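PDB 3Q9D: protein CPn_0803/CP_1068/CPj0803/CpB0832 from Chlamydophila pneumoniae, which is of unknown function but is probably connected with the needle tip of the chlamydial type III secretion system. Local coordinates for residues G56-I61 against R72-V77; T64-T69 against R125-I130; N138-D143 against N155-V160. All blocks are in the same frame, centred on the assembly; numbering follows the deposited sequence. Where two conformers were deposited one is given.

Contact 1 of 3, residues G56-I61 against R72-V77; sequences GNLKRI and REFQNV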
loop_
_atom_site.group_PDB
_atom_site.type_symbol
_atom_site.label_atom_id
_atom_site.label_comp_id
_atom_site.label_asym_id
_atom_site.label_seq_id
_atom_site.Cartn_x
_atom_site.Cartn_y
_atom_site.Cartn_z
ATOM N N GLY A 56 16.186 1.384 -25.786
ATOM C CA GLY A 56 16.458 2.133 -24.561
ATOM C C GLY A 56 15.176 2.628 -23.904
ATOM O O GLY A 56 15.007 2.525 -22.697
ATOM N N ASN A 57 14.265 3.176 -24.701
ATOM C CA ASN A 57 12.983 3.645 -24.182
ATOM C C ASN A 57 12.100 2.525 -23.591
ATOM O O ASN A 57 11.462 2.694 -22.550
ATOM C CB ASN A 57 12.253 4.434 -25.282
ATOM C CG ASN A 57 12.862 5.812 -25.486
ATOM O OD1 ASN A 57 13.156 6.496 -24.509
ATOM N ND2 ASN A 57 13.071 6.217 -26.737
ATOM N N LEU A 58 12.098 1.369 -24.238
ATOM C CA LEU A 58 11.357 0.231 -23.725
ATOM C C LEU A 58 12.031 -0.310 -22.462
ATOM O O LEU A 58 11.352 -0.632 -21.487
ATOM C CB LEU A 58 11.221 -0.859 -24.780
ATOM C CG LEU A 58 10.368 -0.498 -26.001
ATOM C CD1 LEU A 58 10.514 -1.548 -27.094
ATOM C CD2 LEU A 58 8.902 -0.298 -25.650
ATOM N N LYS A 59 13.354 -0.439 -22.482
ATOM C CA LYS A 59 14.042 -0.848 -21.262
ATOM C C LYS A 59 13.662 0.064 -20.102
ATOM O O LYS A 59 13.473 -0.398 -18.988
ATOM C CB LYS A 59 15.561 -0.829 -21.439
ATOM C CG LYS A 59 16.094 -2.054 -22.228
ATOM C CD LYS A 59 17.617 -1.947 -22.403
ATOM C CE LYS A 59 18.180 -3.229 -23.059
ATOM N NZ LYS A 59 17.970 -4.435 -22.165
ATOM N N ARG A 60 13.579 1.366 -20.357
ATOM C CA ARG A 60 13.223 2.325 -19.312
ATOM C C ARG A 60 11.825 2.069 -18.757
ATOM O O ARG A 60 11.622 1.977 -17.542
ATOM C CB ARG A 60 13.307 3.758 -19.855
ATOM C CG ARG A 60 13.064 4.841 -18.802
ATOM C CD ARG A 60 13.506 6.231 -19.301
ATOM N NE ARG A 60 14.751 6.175 -20.067
ATOM C CZ ARG A 60 14.812 6.322 -21.386
ATOM N NH1 ARG A 60 15.970 6.251 -22.017
ATOM N NH2 ARG A 60 13.705 6.546 -22.070
ATOM N N ILE A 61 10.838 1.960 -19.641
ATOM C CA ILE A 61 9.484 1.835 -19.121
ATOM C C ILE A 61 9.275 0.506 -18.410
ATOM O O ILE A 61 8.503 0.446 -17.464
ATOM C CB ILE A 61 8.384 2.065 -20.182
ATOM C CG1 ILE A 61 8.350 0.921 -21.194
ATOM C CG2 ILE A 61 8.567 3.408 -20.892
ATOM C CD1 ILE A 61 7.295 1.127 -22.273
ATOM N N ARG A 72 -0.400 1.996 -22.224
ATOM C CA ARG A 72 -0.501 3.296 -22.866
ATOM C C ARG A 72 0.839 4.012 -22.948
ATOM O O ARG A 72 1.102 4.741 -23.901
ATOM C CB ARG A 72 -1.573 4.159 -22.181
ATOM C CG ARG A 72 -2.951 3.908 -22.826
ATOM C CD ARG A 72 -4.092 4.542 -22.070
ATOM N NE ARG A 72 -4.267 3.950 -20.746
ATOM C CZ ARG A 72 -5.401 3.994 -20.050
ATOM N NH1 ARG A 72 -6.464 4.597 -20.562
ATOM N NH2 ARG A 72 -5.472 3.426 -18.848
ATOM N N GLU A 73 1.693 3.802 -21.952
ATOM C CA GLU A 73 3.007 4.436 -21.984
ATOM C C GLU A 73 3.843 3.860 -23.131
ATOM O O GLU A 73 4.541 4.588 -23.835
ATOM C CB GLU A 73 3.734 4.231 -20.649
ATOM C CG GLU A 73 5.048 4.991 -20.566
ATOM C CD GLU A 73 5.701 4.918 -19.177
ATOM O OE1 GLU A 73 5.238 4.107 -18.342
ATOM O OE2 GLU A 73 6.683 5.672 -18.940
ATOM N N PHE A 74 3.758 2.544 -23.307
ATOM C CA PHE A 74 4.365 1.872 -24.441
ATOM C C PHE A 74 3.849 2.408 -25.797
ATOM O O PHE A 74 4.628 2.669 -26.712
ATOM C CB PHE A 74 4.117 0.362 -24.330
ATOM C CG PHE A 74 4.148 -0.352 -25.648
ATOM C CD1 PHE A 74 5.354 -0.640 -26.274
ATOM C CD2 PHE A 74 2.964 -0.745 -26.264
ATOM C CE1 PHE A 74 5.380 -1.315 -27.525
ATOM C CE2 PHE A 74 2.981 -1.417 -27.495
ATOM C CZ PHE A 74 4.180 -1.695 -28.119
ATOM N N GLN A 75 2.540 2.552 -25.947
ATOM C CA GLN A 75 2.014 3.104 -27.199
ATOM C C GLN A 75 2.601 4.473 -27.462
ATOM O O GLN A 75 2.924 4.806 -28.584
ATOM C CB GLN A 75 0.486 3.221 -27.132
ATOM C CG GLN A 75 -0.231 1.875 -27.103
ATOM C CD GLN A 75 -1.734 2.064 -27.060
ATOM O OE1 GLN A 75 -2.258 2.677 -26.132
ATOM N NE2 GLN A 75 -2.429 1.573 -28.084
ATOM N N ASN A 76 2.724 5.278 -26.419
ATOM C CA ASN A 76 3.274 6.635 -26.567
ATOM C C ASN A 76 4.734 6.607 -27.049
ATOM O O ASN A 76 5.129 7.404 -27.893
ATOM C CB ASN A 76 3.161 7.399 -25.248
ATOM C CG ASN A 76 3.687 8.823 -25.350
ATOM O OD1 ASN A 76 3.131 9.637 -26.080
ATOM N ND2 ASN A 76 4.762 9.122 -24.626
ATOM N N VAL A 77 5.510 5.658 -26.526
ATOM C CA VAL A 77 6.884 5.424 -26.975
ATOM C C VAL A 77 6.933 5.059 -28.457
ATOM O O VAL A 77 7.748 5.587 -29.215
ATOM C CB VAL A 77 7.540 4.290 -26.140
ATOM C CG1 VAL A 77 8.793 3.735 -26.840
ATOM C CG2 VAL A 77 7.888 4.817 -24.736
HETATM O O HOH W 1 7.297 3.182 -16.562
#
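Ile61 loses more surface than any other residue here, and both of its branches work against residues 72-77. In the conformer described, one of two deposited, CG1 lies between the backbone N and the carbonyl carbon (chi1 70°), a crowded position that sends the extended arm across to the opposing backbone. There Ile61 CD1 stands 3.7 Å from Phe74 CA, with Phe74 CB close beside it. The Ile61 and Glu73 side chains slide past each other in opposite directions, bringing Ile61 CG2 within 3.5 Å of Glu73 OE2; the same methyl also reaches Val77 CG2 at 4.2 Å. Val77, second in buried surface, is shared between two neighbours by its two methyls: CG2 serves Ile61, while CG1 meets Asn57, 3.9 Å from Asn57 CB.

The segment axes run at 165° to each other, nearly antiparallel, and approach to 10.4 Å, which identifies a helical hairpin: helix 48-61 turns back as helix 70-82. Along it Leu58 adds a second apolar contact, its CD2 lying in the plane of the Phe74 ring and meeting the rim at Phe74 CD1, 3.6 Å away, so this is an edge contact. Leu96 of helix 86-98 touches both Leu58 and Phe74, and helix 107-133 supplies Phe120 against Leu58 and Ile124 against Phe74.

No direct hydrogen bond joins the two helices. A water spans them, giving one proton to Ile61 O at 3.1 Å and the other to Glu73 OE1 at 2.9 Å. Glu73 presents this carboxylate on an extended chain with CG opposite the backbone N (chi1 -174°), and its second oxygen, OE2, is hydrogen-bonded to Asn138 ND2 of the second subunit.

Contact 2 of 3, residues T64-T69 against R125-I130; sequences TPIGYT and RVAKDI
Ile130 lies against three consecutive loop residues, Ile66, Gly67 and Tyr68, and buries more surface than any other residue of the contact. Its two branches divide the work. The longer one ends in CD1, which presses on Ile66 CG2 at 3.5 Å, tighter than ordinary van der Waals contact between carbons. The shorter one, CG2, is placed opposite the backbone N by a chi1 of -70° and stands over the centre of the Tyr68 ring. The distance from Ile130 CG2 to the Tyr68 ring centroid is 3.8 Å and the offset from the ring normal only 3°, a CH-pi contact square on the face. The same ring lies beside the helix backbone as well, Tyr68 CE1 coming to 3.3 Å from Ile130 O. Ile66 CG2 also rests on Ala127, a turn before Ile130 on the helix, 3.8 Å from Ala127 CB.

Packing slackens away from this patch. Ile66 CD1 crosses Val126 at about a right angle and keeps 4.1 Å from Val126 CG1. Where Gly67 and Ala127 present carbonyls, no direct polar bond closes the gap; instead one water donates to Gly67 O at 2.8 Å and to Ala127 O, also at 2.8 Å. The water thus bridges two acceptors that could not bond each other, inside a largely buried contact.

The loop links helix 48-61 to helix 70-82 and here crosses helix 107-133 close to the middle of the chain. Thr70 and Phe71 of helix 70-82 also touch Ala127, Tyr68 OH is hydrogen-bonded to Asp161 just beyond strand 150-159, and the backbone N of Tyr68 bonds Glu164 on strand 164-170 of the second subunit.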
loop_
_atom_site.group_PDB
_atom_site.type_symbol
_atom_site.label_atom_id
_atom_site.label_comp_id
_atom_site.label_asym_id
_atom_site.label_seq_id
_atom_site.Cartn_x
_atom_site.Cartn_y
_atom_site.Cartn_z
ATOM N N THR A 64 10.526 -0.437 -14.125
ATOM C CA THR A 64 9.673 -0.377 -12.927
ATOM C C THR A 64 8.491 -1.349 -13.060
ATOM O O THR A 64 8.213 -1.825 -14.170
ATOM C CB THR A 64 9.113 1.037 -12.748
ATOM O OG1 THR A 64 8.570 1.463 -13.999
ATOM C CG2 THR A 64 10.222 2.012 -12.338
ATOM N N PRO A 65 7.764 -1.620 -11.950
ATOM C CA PRO A 65 6.633 -2.553 -12.024
ATOM C C PRO A 65 5.653 -2.184 -13.137
ATOM O O PRO A 65 5.389 -0.999 -13.340
ATOM C CB PRO A 65 5.962 -2.392 -10.660
ATOM C CG PRO A 65 7.094 -2.039 -9.744
ATOM C CD PRO A 65 7.980 -1.129 -10.573
ATOM N N ILE A 66 5.160 -3.168 -13.881
ATOM C CA ILE A 66 4.078 -2.895 -14.831
ATOM C C ILE A 66 2.857 -2.429 -14.037
ATOM O O ILE A 66 2.550 -2.985 -12.994
ATOM C CB ILE A 66 3.711 -4.147 -15.670
ATOM C CG1 ILE A 66 4.899 -4.542 -16.546
ATOM C CG2 ILE A 66 2.495 -3.892 -16.564
ATOM C CD1 ILE A 66 4.665 -5.818 -17.364
ATOM N N GLY A 67 2.170 -1.409 -14.534
ATOM C CA GLY A 67 0.936 -0.949 -13.919
ATOM C C GLY A 67 -0.124 -0.713 -14.977
ATOM O O GLY A 67 0.003 -1.131 -16.138
ATOM N N TYR A 68 -1.171 -0.006 -14.587
ATOM C CA TYR A 68 -2.335 0.170 -15.433
ATOM C C TYR A 68 -2.071 1.219 -16.488
ATOM O O TYR A 68 -2.826 1.329 -17.439
ATOM C CB TYR A 68 -3.582 0.529 -14.574
ATOM C CG TYR A 68 -4.048 -0.664 -13.760
ATOM C CD1 TYR A 68 -5.133 -1.434 -14.174
ATOM C CD2 TYR A 68 -3.360 -1.060 -12.624
ATOM C CE1 TYR A 68 -5.545 -2.542 -13.452
ATOM C CE2 TYR A 68 -3.774 -2.168 -11.880
ATOM C CZ TYR A 68 -4.865 -2.904 -12.309
ATOM O OH TYR A 68 -5.271 -4.017 -11.607
ATOM N N THR A 69 -1.003 1.992 -16.338
ATOM C CA THR A 69 -0.700 2.967 -17.371
ATOM C C THR A 69 0.348 2.470 -18.390
ATOM O O THR A 69 0.637 3.166 -19.370
ATOM C CB THR A 69 -0.143 4.286 -16.793
ATOM O OG1 THR A 69 1.081 4.016 -16.111
ATOM C CG2 THR A 69 -1.143 4.957 -15.835
ATOM N N ARG A 125 2.372 -7.720 -23.617
ATOM C CA ARG A 125 1.111 -8.459 -23.517
ATOM C C ARG A 125 0.570 -8.496 -22.087
ATOM O O ARG A 125 -0.644 -8.410 -21.876
ATOM C CB ARG A 125 1.281 -9.867 -24.089
ATOM C CG ARG A 125 1.707 -9.775 -25.563
ATOM C CD ARG A 125 2.045 -11.135 -26.197
ATOM N NE ARG A 125 0.861 -11.933 -26.496
ATOM C CZ ARG A 125 -0.030 -11.630 -27.439
ATOM N NH1 ARG A 125 0.113 -10.527 -28.168
ATOM N NH2 ARG A 125 -1.076 -12.423 -27.645
ATOM N N VAL A 126 1.460 -8.622 -21.110
ATOM C CA VAL A 126 1.044 -8.531 -19.712
ATOM C C VAL A 126 0.555 -7.125 -19.375
ATOM O O VAL A 126 -0.471 -6.984 -18.707
ATOM C CB VAL A 126 2.140 -8.990 -18.757
ATOM C CG1 VAL A 126 1.755 -8.643 -17.298
ATOM C CG2 VAL A 126 2.352 -10.499 -18.925
ATOM N N ALA A 127 1.253 -6.085 -19.852
ATOM C CA ALA A 127 0.745 -4.709 -19.669
ATOM C C ALA A 127 -0.649 -4.544 -20.263
ATOM O O ALA A 127 -1.524 -3.914 -19.669
ATOM C CB ALA A 127 1.697 -3.675 -20.279
ATOM N N LYS A 128 -0.854 -5.091 -21.456
ATOM C CA LYS A 128 -2.162 -5.000 -22.105
ATOM C C LYS A 128 -3.210 -5.779 -21.296
ATOM O O LYS A 128 -4.318 -5.301 -21.093
ATOM C CB LYS A 128 -2.081 -5.538 -23.538
ATOM C CG LYS A 128 -3.315 -5.232 -24.396
ATOM C CD LYS A 128 -3.029 -5.609 -25.859
ATOM C CE LYS A 128 -4.168 -5.205 -26.780
ATOM N NZ LYS A 128 -3.686 -4.795 -28.134
ATOM N N ASP A 129 -2.820 -6.951 -20.789
ATOM C CA ASP A 129 -3.708 -7.759 -19.955
ATOM C C ASP A 129 -4.109 -7.020 -18.679
ATOM O O ASP A 129 -5.278 -7.055 -18.283
ATOM C CB ASP A 129 -3.059 -9.103 -19.594
ATOM C CG ASP A 129 -4.084 -10.214 -19.363
ATOM O OD1 ASP A 129 -5.183 -10.167 -19.952
ATOM O OD2 ASP A 129 -3.782 -11.146 -18.600
ATOM N N ILE A 130 -3.148 -6.347 -18.043
ATOM C CA ILE A 130 -3.401 -5.626 -16.793
ATOM C C ILE A 130 -4.382 -4.460 -17.043
ATOM O O ILE A 130 -5.373 -4.255 -16.317
ATOM C CB ILE A 130 -2.054 -5.145 -16.177
ATOM C CG1 ILE A 130 -1.257 -6.363 -15.641
ATOM C CG2 ILE A 130 -2.298 -4.095 -15.102
ATOM C CD1 ILE A 130 0.145 -6.033 -15.101
HETATM O O HOH W 2 -1.036 -1.275 -18.760
#

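Contact 3 of 3, residues N138-D143 against N155-V160; sequences NFITSD and NRLARV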
loop_
_atom_site.group_PDB
_atom_site.type_symbol
_atom_site.label_atom_id
_atom_site.label_comp_id
_atom_site.label_asym_id
_atom_site.label_seq_id
_atom_site.Cartn_x
_atom_site.Cartn_y
_atom_site.Cartn_z
ATOM N N ASN A 138 -5.618 -14.328 -10.206
ATOM C CA ASN A 138 -4.649 -15.044 -11.036
ATOM C C ASN A 138 -4.163 -16.342 -10.376
ATOM O O ASN A 138 -3.856 -17.323 -11.047
ATOM C CB ASN A 138 -3.414 -14.154 -11.281
ATOM C CG ASN A 138 -2.386 -14.833 -12.182
ATOM O OD1 ASN A 138 -2.679 -15.133 -13.331
ATOM N ND2 ASN A 138 -1.186 -15.079 -11.656
ATOM N N PHE A 139 -4.067 -16.336 -9.055
ATOM C CA PHE A 139 -3.526 -17.486 -8.363
ATOM C C PHE A 139 -3.872 -17.395 -6.870
ATOM O O PHE A 139 -4.094 -16.313 -6.354
ATOM C CB PHE A 139 -1.994 -17.507 -8.550
ATOM C CG PHE A 139 -1.383 -18.868 -8.390
ATOM C CD1 PHE A 139 -1.421 -19.799 -9.434
ATOM C CD2 PHE A 139 -0.747 -19.217 -7.213
ATOM C CE1 PHE A 139 -0.851 -21.069 -9.281
ATOM C CE2 PHE A 139 -0.176 -20.481 -7.054
ATOM C CZ PHE A 139 -0.233 -21.410 -8.088
ATOM N N ILE A 140 -3.968 -18.531 -6.196
ATOM C CA ILE A 140 -4.169 -18.530 -4.745
ATOM C C ILE A 140 -3.340 -19.652 -4.146
ATOM O O ILE A 140 -3.239 -20.744 -4.730
ATOM C CB ILE A 140 -5.673 -18.677 -4.355
ATOM C CG1 ILE A 140 -5.865 -18.736 -2.834
ATOM C CG2 ILE A 140 -6.283 -19.901 -4.979
ATOM C CD1 ILE A 140 -7.338 -18.869 -2.426
ATOM N N THR A 141 -2.711 -19.381 -3.003
ATOM C CA THR A 141 -2.030 -20.443 -2.265
ATOM C C THR A 141 -2.633 -20.505 -0.869
ATOM O O THR A 141 -3.170 -19.511 -0.381
ATOM C CB THR A 141 -0.527 -20.161 -2.094
ATOM O OG1 THR A 141 -0.356 -18.952 -1.343
ATOM C CG2 THR A 141 0.173 -20.035 -3.446
ATOM N N SER A 142 -2.513 -21.655 -0.218
ATOM C CA SER A 142 -2.982 -21.817 1.154
ATOM C C SER A 142 -1.995 -22.685 1.894
ATOM O O SER A 142 -1.490 -23.660 1.343
ATOM C CB SER A 142 -4.357 -22.485 1.202
ATOM O OG SER A 142 -5.361 -21.666 0.612
ATOM N N ASP A 143 -1.701 -22.320 3.133
ATOM C CA ASP A 143 -0.893 -23.164 4.000
ATOM C C ASP A 143 -1.657 -23.412 5.272
ATOM O O ASP A 143 -2.075 -22.468 5.948
ATOM C CB ASP A 143 0.425 -22.501 4.332
ATOM C CG ASP A 143 1.292 -22.307 3.108
ATOM O OD1 ASP A 143 1.773 -23.322 2.553
ATOM O OD2 ASP A 143 1.488 -21.143 2.711
ATOM N N ASN A 155 -4.011 -17.970 3.631
ATOM C CA ASN A 155 -4.295 -17.899 2.200
ATOM C C ASN A 155 -3.628 -16.693 1.581
ATOM O O ASN A 155 -3.576 -15.627 2.198
ATOM C CB ASN A 155 -5.799 -17.824 1.966
ATOM C CG ASN A 155 -6.532 -18.948 2.659
ATOM O OD1 ASN A 155 -6.460 -20.099 2.231
ATOM N ND2 ASN A 155 -7.206 -18.630 3.759
ATOM N N ARG A 156 -3.124 -16.856 0.361
ATOM C CA ARG A 156 -2.602 -15.717 -0.377
ATOM C C ARG A 156 -3.302 -15.608 -1.720
ATOM O O ARG A 156 -3.261 -16.537 -2.501
ATOM C CB ARG A 156 -1.078 -15.860 -0.577
ATOM C CG ARG A 156 -0.288 -15.676 0.702
ATOM C CD ARG A 156 1.198 -16.000 0.466
ATOM N NE ARG A 156 1.928 -16.121 1.723
ATOM C CZ ARG A 156 2.290 -15.078 2.469
ATOM N NH1 ARG A 156 1.983 -13.840 2.085
ATOM N NH2 ARG A 156 2.947 -15.279 3.603
ATOM N N LEU A 157 -3.940 -14.470 -1.971
ATOM C CA LEU A 157 -4.704 -14.098 -3.156
ATOM C C LEU A 157 -3.847 -13.297 -4.132
ATOM O O LEU A 157 -3.285 -12.341 -3.598
ATOM C CB LEU A 157 -5.944 -13.295 -2.764
ATOM C CG LEU A 157 -7.057 -14.069 -2.054
ATOM C CD1 LEU A 157 -7.783 -14.984 -3.031
ATOM C CD2 LEU A 157 -6.498 -14.863 -0.884
ATOM N N ALA A 158 -3.567 -13.696 -5.373
ATOM C CA ALA A 158 -2.733 -12.890 -6.263
ATOM C C ALA A 158 -3.590 -12.523 -7.443
ATOM O O ALA A 158 -4.304 -13.380 -7.980
ATOM C CB ALA A 158 -1.489 -13.695 -6.734
ATOM N N ARG A 159 -3.531 -11.262 -7.847
ATOM C CA ARG A 159 -4.272 -10.813 -9.019
ATOM C C ARG A 159 -3.414 -10.809 -10.281
ATOM O O ARG A 159 -2.188 -10.915 -10.211
ATOM C CB ARG A 159 -4.824 -9.423 -8.772
ATOM C CG ARG A 159 -5.674 -9.338 -7.510
ATOM C CD ARG A 159 -6.429 -8.031 -7.403
ATOM N NE ARG A 159 -5.581 -6.864 -7.684
ATOM C CZ ARG A 159 -5.904 -5.619 -7.341
ATOM N NH1 ARG A 159 -7.050 -5.381 -6.711
ATOM N NH2 ARG A 159 -5.100 -4.604 -7.640
ATOM N N VAL A 160 -4.065 -10.690 -11.430
ATOM C CA VAL A 160 -3.369 -10.565 -12.711
ATOM C C VAL A 160 -2.321 -9.432 -12.672
ATOM O O VAL A 160 -1.269 -9.532 -13.294
ATOM C CB VAL A 160 -4.377 -10.301 -13.879
ATOM C CG1 VAL A 160 -3.646 -9.855 -15.148
ATOM C CG2 VAL A 160 -5.230 -11.548 -14.156
HETATM O O HOH W 3 0.169 -12.757 -9.886
HETATM O O HOH W 4 2.757 -18.743 2.318
#
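Ala158 O is gripped by two successive backbone amides of the facing strand. Asn138 N donates at 2.8 Å, in the carbonyl plane, and Phe139 N at 3.2 Å, tilted 29° from that plane. Two residues facing one define a classic beta bulge. Beyond it regular antiparallel pairing takes over: Ala158 N returns a 2.8 Å bond to Phe139 O, and Thr141 and Arg156 form the next hydrogen-bonded pair, with Thr141 N to Arg156 O at 2.9 Å and Arg156 N to Thr141 O at 2.8 Å.

Side chains alternate between the two faces. Ile140 and Leu157 lie side by side, their CD1 atoms 4.0 Å apart, on the same face as Ser142 and Asn155. There Ser142 OG lies close to Asn155 OD1, a hydrogen bond whose modelled length is doubtfully short; His180 NE2 of the fourth subunit also bonds that hydroxyl. On the other face a chi1 of 61° puts Thr141 OG1 between its backbone N and carbonyl carbon, where it meets Arg156 CB at 3.3 Å. The arginine stays extended to NE, where a water in the guanidinium plane relays it to Asp143 OD2, an oxygen that also forms a salt bridge with Arg72 of the third subunit.

This is a beta hairpin of strands 137-147 and 150-159, the latter being the middle strand of a three-stranded antiparallel sheet. Strand 164-170 bonds its far edge through Asn155 with Leu167 and Leu157 with Phe165, while Val160 leans on Asp129 and Arg133 of helix 107-133.

Overall arrangement
Contacts 1 and 2 adjoin in sequence: helix 48-61, paired with helix 70-82 in contact 1, runs into the loop that contact 2 lays on helix 107-133. Contact 2 is the more buried, with five of six touching residues buried against three of six; its centre lies about 8 Å from the chain's centre, that of contact 1 about 19 Å. Contact 3, centred about 14 Å out, is only partly buried. Apolar side chains make contacts 1 and 2, without direct hydrogen bonds across them, whereas five backbone bonds hold contact 3. Contact 3 touches contact 2 where Ile130 meets Val160, and meets contact 1 across a subunit interface.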